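Local coordinates for protein tannase (Fusobacterium nucleatum subsp. nucleatum ATCC 25586, PDB 6YQ4) that is a tannase, probably an alpha/beta hydrolase that breaks down gallotannins, and carries a bound magnesium ion, at residues L257-L268 with R349-L359. Residues are numbered along the deposited sequence; the frame is centred on the assembly and turned at random. Where two conformers were deposited one is given.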
ATOM      1  N   LEU A 257      17.285  12.432  18.526  1.00 33.54           N
ATOM      2  CA  LEU A 257      17.041  11.171  19.216  1.00 32.96           C
ATOM      3  C   LEU A 257      17.673  11.159  20.607  1.00 36.02           C
ATOM      4  O   LEU A 257      18.832  11.546  20.782  1.00 36.94           O
ATOM      5  CB  LEU A 257      17.594  10.006  18.390  1.00 28.26           C
ATOM      6  CG  LEU A 257      16.940   9.573  17.073  1.00 33.54           C
ATOM      7  CD1 LEU A 257      17.502   8.201  16.589  1.00 23.63           C
ATOM      8  CD2 LEU A 257      15.432   9.523  17.219  1.00 24.13           C
ATOM      9  N   THR A 258      16.913  10.692  21.594  1.00 37.46           N
ATOM     10  CA  THR A 258      17.471  10.536  22.924  1.00 39.88           C
ATOM     11  C   THR A 258      18.476   9.390  22.936  1.00 44.89           C
ATOM     12  O   THR A 258      18.593   8.613  21.982  1.00 42.13           O
ATOM     13  CB  THR A 258      16.373  10.269  23.944  1.00 39.49           C
ATOM     14  OG1 THR A 258      15.763   9.009  23.641  1.00 46.09           O
ATOM     15  CG2 THR A 258      15.337  11.365  23.880  1.00 28.39           C
ATOM     16  N   ASN A 259      19.208   9.279  24.047  1.00 45.20           N
ATOM     17  CA  ASN A 259      20.215   8.229  24.139  1.00 44.59           C
ATOM     18  C   ASN A 259      19.586   6.842  24.113  1.00 48.47           C
ATOM     19  O   ASN A 259      20.150   5.915  23.520  1.00 41.23           O
ATOM     20  CB  ASN A 259      21.054   8.419  25.390  1.00 45.59           C
ATOM     21  CG  ASN A 259      22.302   9.210  25.112  1.00 50.91           C
ATOM     22  OD1 ASN A 259      22.837   9.171  23.999  1.00 60.56           O
ATOM     23  ND2 ASN A 259      22.786   9.921  26.114  1.00 44.16           N
ATOM     24  N   ASP A 260      18.417   6.682  24.743  1.00 50.49           N
ATOM     25  CA  ASP A 260      17.733   5.396  24.703  1.00 53.17           C
ATOM     26  C   ASP A 260      17.241   5.090  23.306  1.00 45.98           C
ATOM     27  O   ASP A 260      17.285   3.935  22.859  1.00 41.65           O
ATOM     28  CB  ASP A 260      16.561   5.378  25.686  1.00 61.25           C
ATOM     29  CG  ASP A 260      16.973   4.927  27.068  1.00 70.96           C
ATOM     30  OD1 ASP A 260      17.896   4.085  27.176  1.00 73.56           O
ATOM     31  OD2 ASP A 260      16.364   5.416  28.046  1.00 77.41           O
ATOM     32  N   GLU A 261      16.755   6.113  22.601  1.00 40.55           N
ATOM     33  CA  GLU A 261      16.343   5.913  21.217  1.00 32.37           C
ATOM     34  C   GLU A 261      17.501   5.416  20.371  1.00 29.87           C
ATOM     35  O   GLU A 261      17.305   4.592  19.467  1.00 27.21           O
ATOM     36  CB  GLU A 261      15.791   7.206  20.626  1.00 30.88           C
ATOM     37  CG  GLU A 261      14.374   7.494  21.012  1.00 34.35           C
ATOM     38  CD  GLU A 261      13.951   8.894  20.597  1.00 42.96           C
ATOM     39  OE1 GLU A 261      14.781   9.817  20.680  1.00 47.74           O
ATOM     40  OE2 GLU A 261      12.784   9.075  20.205  1.00 48.61           O
ATOM     41  N   ILE A 262      18.713   5.907  20.644  1.00 26.60           N
ATOM     42  CA  ILE A 262      19.867   5.486  19.857  1.00 36.65           C
ATOM     43  C   ILE A 262      20.232   4.041  20.175  1.00 38.57           C
ATOM     44  O   ILE A 262      20.539   3.251  19.267  1.00 38.56           O
ATOM     45  CB  ILE A 262      21.049   6.442  20.091  1.00 38.17           C
ATOM     46  CG1 ILE A 262      20.805   7.760  19.355  1.00 28.58           C
ATOM     47  CG2 ILE A 262      22.384   5.782  19.684  1.00 29.80           C
ATOM     48  CD1 ILE A 262      21.797   8.824  19.732  1.00 30.77           C
ATOM     49  N   ASN A 263      20.165   3.651  21.458  1.00 29.26           N
ATOM     50  CA  ASN A 263      20.437   2.250  21.768  1.00 39.97           C
ATOM     51  C   ASN A 263      19.395   1.324  21.135  1.00 41.72           C
ATOM     52  O   ASN A 263      19.739   0.238  20.648  1.00 40.05           O
ATOM     53  CB  ASN A 263      20.528   2.018  23.282  1.00 53.75           C
ATOM     54  CG  ASN A 263      20.956   0.582  23.619  1.00 77.14           C
ATOM     55  OD1 ASN A 263      21.984   0.093  23.125  1.00 83.45           O
ATOM     56  ND2 ASN A 263      20.177  -0.092  24.463  1.00 75.00           N
ATOM     57  N   ILE A 264      18.125   1.744  21.110  1.00 27.43           N
ATOM     58  CA  ILE A 264      17.090   0.930  20.475  1.00 38.17           C
ATOM     59  C   ILE A 264      17.364   0.790  18.980  1.00 34.97           C
ATOM     60  O   ILE A 264      17.234  -0.296  18.405  1.00 34.97           O
ATOM     61  CB  ILE A 264      15.698   1.537  20.747  1.00 29.81           C
ATOM     62  CG1 ILE A 264      15.302   1.340  22.210  1.00 37.47           C
ATOM     63  CG2 ILE A 264      14.652   0.944  19.837  1.00 28.47           C
ATOM     64  CD1 ILE A 264      14.261   2.328  22.670  1.00 42.93           C
ATOM     65  N   SER A 265      17.762   1.883  18.335  1.00 28.30           N
ATOM     66  CA  SER A 265      18.076   1.818  16.922  1.00 31.21           C
ATOM     67  C   SER A 265      19.315   0.949  16.673  1.00 30.73           C
ATOM     68  O   SER A 265      19.337   0.163  15.725  1.00 28.02           O
ATOM     69  CB  SER A 265      18.246   3.232  16.374  1.00 30.01           C
ATOM     70  OG  SER A 265      19.150   3.268  15.283  1.00 28.27           O
ATOM     71  N   ASN A 266      20.331   1.036  17.532  1.00 35.64           N
ATOM     72  CA  ASN A 266      21.455   0.102  17.442  1.00 35.99           C
ATOM     73  C   ASN A 266      20.970  -1.349  17.471  1.00 41.62           C
ATOM     74  O   ASN A 266      21.347  -2.162  16.616  1.00 41.55           O
ATOM     75  CB  ASN A 266      22.454   0.345  18.579  1.00 30.45           C
ATOM     76  CG  ASN A 266      23.192   1.672  18.442  1.00 30.76           C
ATOM     77  OD1 ASN A 266      23.089   2.351  17.420  1.00 43.04           O
ATOM     78  ND2 ASN A 266      23.952   2.038  19.460  1.00 32.67           N
ATOM     79  N   LYS A 267      20.118  -1.684  18.442  1.00 34.94           N
ATOM     80  CA  LYS A 267      19.679  -3.067  18.593  1.00 35.18           C
ATOM     81  C   LYS A 267      18.798  -3.500  17.429  1.00 37.10           C
ATOM     82  O   LYS A 267      18.945  -4.619  16.922  1.00 43.93           O
ATOM     83  CB  LYS A 267      18.956  -3.233  19.931  1.00 46.09           C
ATOM     84  CG  LYS A 267      18.736  -4.672  20.428  1.00 59.54           C
ATOM     85  CD  LYS A 267      19.999  -5.544  20.425  1.00 66.00           C
ATOM     86  CE  LYS A 267      20.901  -5.292  21.627  1.00 74.65           C
ATOM     87  NZ  LYS A 267      22.230  -5.963  21.443  1.00 81.30           N
ATOM     88  N   LEU A 268      17.899  -2.621  16.971  1.00 33.71           N
ATOM     89  CA  LEU A 268      17.021  -2.972  15.855  1.00 29.23           C
ATOM     90  C   LEU A 268      17.802  -3.238  14.573  1.00 30.73           C
ATOM     91  O   LEU A 268      17.450  -4.146  13.808  1.00 28.23           O
ATOM     92  CB  LEU A 268      16.009  -1.864  15.609  1.00 25.49           C
ATOM     93  CG  LEU A 268      14.812  -1.865  16.546  1.00 29.92           C
ATOM     94  CD1 LEU A 268      14.007  -0.556  16.435  1.00 27.13           C
ATOM     95  CD2 LEU A 268      13.973  -3.085  16.273  1.00 25.58           C
ATOM     96  N   ARG A 349      16.198  12.126   9.316  1.00 30.89           N
ATOM     97  CA  ARG A 349      15.320  10.970   9.417  0.58 29.75           C
ATOM     98  C   ARG A 349      13.897  11.443   9.691  1.00 25.00           C
ATOM     99  O   ARG A 349      13.682  12.545  10.183  1.00 30.91           O
ATOM    100  CB  ARG A 349      15.815  10.016  10.520  0.58 31.73           C
ATOM    101  CG  ARG A 349      14.829   9.731  11.657  0.58 27.10           C
ATOM    102  CD  ARG A 349      15.503   9.367  12.996  0.58 25.58           C
ATOM    103  NE  ARG A 349      16.636   8.446  12.884  0.58 26.08           N
ATOM    104  CZ  ARG A 349      16.599   7.146  13.181  0.58 27.58           C
ATOM    105  NH1 ARG A 349      17.688   6.406  13.045  0.58 24.97           N
ATOM    106  NH2 ARG A 349      15.475   6.576  13.602  0.58 28.78           N
ATOM    107  N   MET A 350      12.920  10.601   9.362  1.00 26.97           N
ATOM    108  CA  MET A 350      11.524  10.938   9.614  1.00 25.48           C
ATOM    109  C   MET A 350      10.995  10.321  10.910  1.00 29.46           C
ATOM    110  O   MET A 350      10.778  11.017  11.899  1.00 36.22           O
ATOM    111  CB  MET A 350      10.662  10.484   8.453  1.00 25.75           C
ATOM    112  CG  MET A 350       9.344  11.189   8.408  1.00 37.01           C
ATOM    113  SD  MET A 350       8.173  10.386   7.334  1.00 41.31           S
ATOM    114  CE  MET A 350       6.687  10.398   8.350  1.00 40.68           C
ATOM    115  N   LYS A 351      10.754   9.020  10.911  1.00 34.93           N
ATOM    116  CA  LYS A 351      10.195   8.387  12.088  1.00 29.89           C
ATOM    117  C   LYS A 351      11.298   8.075  13.094  1.00 29.51           C
ATOM    118  O   LYS A 351      12.469   7.923  12.743  1.00 29.84           O
ATOM    119  CB  LYS A 351       9.442   7.114  11.693  1.00 29.13           C
ATOM    120  CG  LYS A 351       8.378   7.353  10.634  1.00 23.14           C
ATOM    121  CD  LYS A 351       7.354   6.241  10.577  1.00 19.79           C
ATOM    122  CE  LYS A 351       6.246   6.613   9.613  1.00 19.38           C
ATOM    123  NZ  LYS A 351       5.423   5.421   9.190  1.00 23.45           N
ATOM    124  N   SER A 352      10.910   7.996  14.370  1.00 25.78           N
ATOM    125  CA  SER A 352      11.797   7.662  15.470  1.00 30.44           C
ATOM    126  C   SER A 352      11.649   6.194  15.862  1.00 32.92           C
ATOM    127  O   SER A 352      10.554   5.635  15.781  1.00 41.80           O
ATOM    128  CB  SER A 352      11.507   8.549  16.684  1.00 25.69           C
ATOM    129  OG  SER A 352      11.456   9.902  16.285  1.00 30.30           O
ATOM    130  N   PRO A 353      12.725   5.567  16.334  1.00 28.74           N
ATOM    131  CA  PRO A 353      12.710   4.117  16.559  1.00 32.10           C
ATOM    132  C   PRO A 353      12.039   3.758  17.873  1.00 29.64           C
ATOM    133  O   PRO A 353      12.305   4.388  18.905  1.00 27.64           O
ATOM    134  CB  PRO A 353      14.205   3.760  16.591  1.00 31.16           C
ATOM    135  CG  PRO A 353      14.849   4.987  17.173  1.00 35.39           C
ATOM    136  CD  PRO A 353      13.994   6.180  16.778  1.00 31.33           C
ATOM    137  N   PRO A 354      11.220   2.692  17.903  1.00 32.96           N
ATOM    138  CA  PRO A 354      10.850   1.848  16.753  1.00 35.60           C
ATOM    139  C   PRO A 354       9.738   2.478  15.907  1.00 36.50           C
ATOM    140  O   PRO A 354       8.677   2.795  16.415  1.00 40.98           O
ATOM    141  CB  PRO A 354      10.369   0.532  17.405  1.00 23.96           C
ATOM    142  CG  PRO A 354      10.835   0.607  18.839  1.00 27.24           C
ATOM    143  CD  PRO A 354      10.858   2.061  19.186  1.00 27.65           C
ATOM    144  N   ALA A 355       9.993   2.608  14.609  1.00 25.42           N
ATOM    145  CA  ALA A 355       9.164   3.435  13.736  1.00 29.89           C
ATOM    146  C   ALA A 355       7.721   2.932  13.601  1.00 34.08           C
ATOM    147  O   ALA A 355       6.817   3.736  13.355  1.00 34.63           O
ATOM    148  CB  ALA A 355       9.826   3.520  12.355  1.00 22.31           C
ATOM    149  N   PHE A 356       7.484   1.623  13.711  1.00 31.28           N
ATOM    150  CA  PHE A 356       6.152   1.049  13.530  1.00 28.38           C
ATOM    151  C   PHE A 356       5.579   0.452  14.811  1.00 34.64           C
ATOM    152  O   PHE A 356       4.449   0.790  15.189  1.00 36.93           O
ATOM    153  CB  PHE A 356       6.176  -0.000  12.400  1.00 35.44           C
ATOM    154  CG  PHE A 356       6.548   0.584  11.068  1.00 35.90           C
ATOM    155  CD1 PHE A 356       7.886   0.745  10.718  1.00 27.83           C
ATOM    156  CD2 PHE A 356       5.575   1.035  10.198  1.00 25.48           C
ATOM    157  CE1 PHE A 356       8.243   1.328   9.536  1.00 19.12           C
ATOM    158  CE2 PHE A 356       5.931   1.614   8.996  1.00 32.66           C
ATOM    159  CZ  PHE A 356       7.271   1.755   8.661  1.00 30.34           C
ATOM    160  N   ASP A 357       6.319  -0.413  15.519  1.00 25.12           N
ATOM    161  CA  ASP A 357       5.847  -0.929  16.810  1.00 29.79           C
ATOM    162  C   ASP A 357       6.472  -0.115  17.951  1.00 37.49           C
ATOM    163  O   ASP A 357       7.484  -0.519  18.549  1.00 35.22           O
ATOM    164  CB  ASP A 357       6.139  -2.417  16.961  1.00 23.34           C
ATOM    165  CG  ASP A 357       5.358  -3.034  18.114  1.00 34.75           C
ATOM    166  OD1 ASP A 357       4.625  -2.247  18.764  1.00 36.87           O
ATOM    167  OD2 ASP A 357       5.450  -4.271  18.366  1.00 25.06           O
ATOM    168  N   SER A 358       5.841   1.028  18.272  1.00 30.65           N
ATOM    169  CA  SER A 358       6.309   1.921  19.339  1.00 33.25           C
ATOM    170  C   SER A 358       6.174   1.292  20.718  1.00 32.68           C
ATOM    171  O   SER A 358       5.242   0.534  20.989  1.00 33.87           O
ATOM    172  CB  SER A 358       5.524   3.236  19.360  1.00 39.91           C
ATOM    173  OG  SER A 358       5.210   3.684  18.068  1.00 50.01           O
ATOM    174  N   LEU A 359       7.083   1.685  21.618  1.00 35.03           N
ATOM    175  CA  LEU A 359       7.126   1.120  22.966  1.00 37.39           C
ATOM    176  C   LEU A 359       5.903   1.477  23.812  1.00 38.87           C
ATOM    177  O   LEU A 359       5.593   0.751  24.762  1.00 36.78           O
ATOM    178  CB  LEU A 359       8.393   1.576  23.692  1.00 30.86           C
ATOM    179  CG  LEU A 359       9.687   0.976  23.161  1.00 38.74           C
ATOM    180  CD1 LEU A 359      10.790   1.171  24.158  1.00 40.55           C
ATOM    181  CD2 LEU A 359       9.503  -0.490  22.836  1.00 38.77           C
TER
HETATM  182  O   HOH W   1      11.327  11.265  18.931  1.00 38.58           O
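P353 packs its ring on the first turns of helix 259-279, a loop-on-helix contact in this tannase of the alpha/beta-hydrolase clan, remote from the magnesium site. Its CG lies 3.4 Å from the backbone oxygen O of E261 and also meets CB of S265, one turn further on. L257 spans two partners: CD2 touches P353 CD at 3.7 Å, while CD1 sits 3.7 Å above the guanidinium plane of R349, over its centre, in the conformer given.

The peptide bond between P353 and P354 is cis, and the second ring also touches the helix: P354 CG approaches I264 CG2 at 4.0 Å, and P354 CB meets L268 CD1. With I264 CG1 anti to its carbonyl carbon (chi1 -71°), CG2 faces the proline while CD1 extends to L359 CD1, 3.9 Å away. F382 of helix 381-394 adjoins both I264 and L268.

No direct hydrogen bond joins the segments; several of the polar groups find partners elsewhere in the chain. R349 forms a salt bridge to E220, which also bonds S265 OG, and R349 NE donates to V226 O; S265 OG also hydrogen-bonds N224 ND2. At the helix start T258 and E261 form a capping box, in which E261 N donates to T258 OG1 at 3.2 Å (N-H...O 160°). The same glutamate uses OE2 to accept from a water, 2.9 Å away, that also hydrogen-bonds S352 OG, itself bonded to R231 NH1.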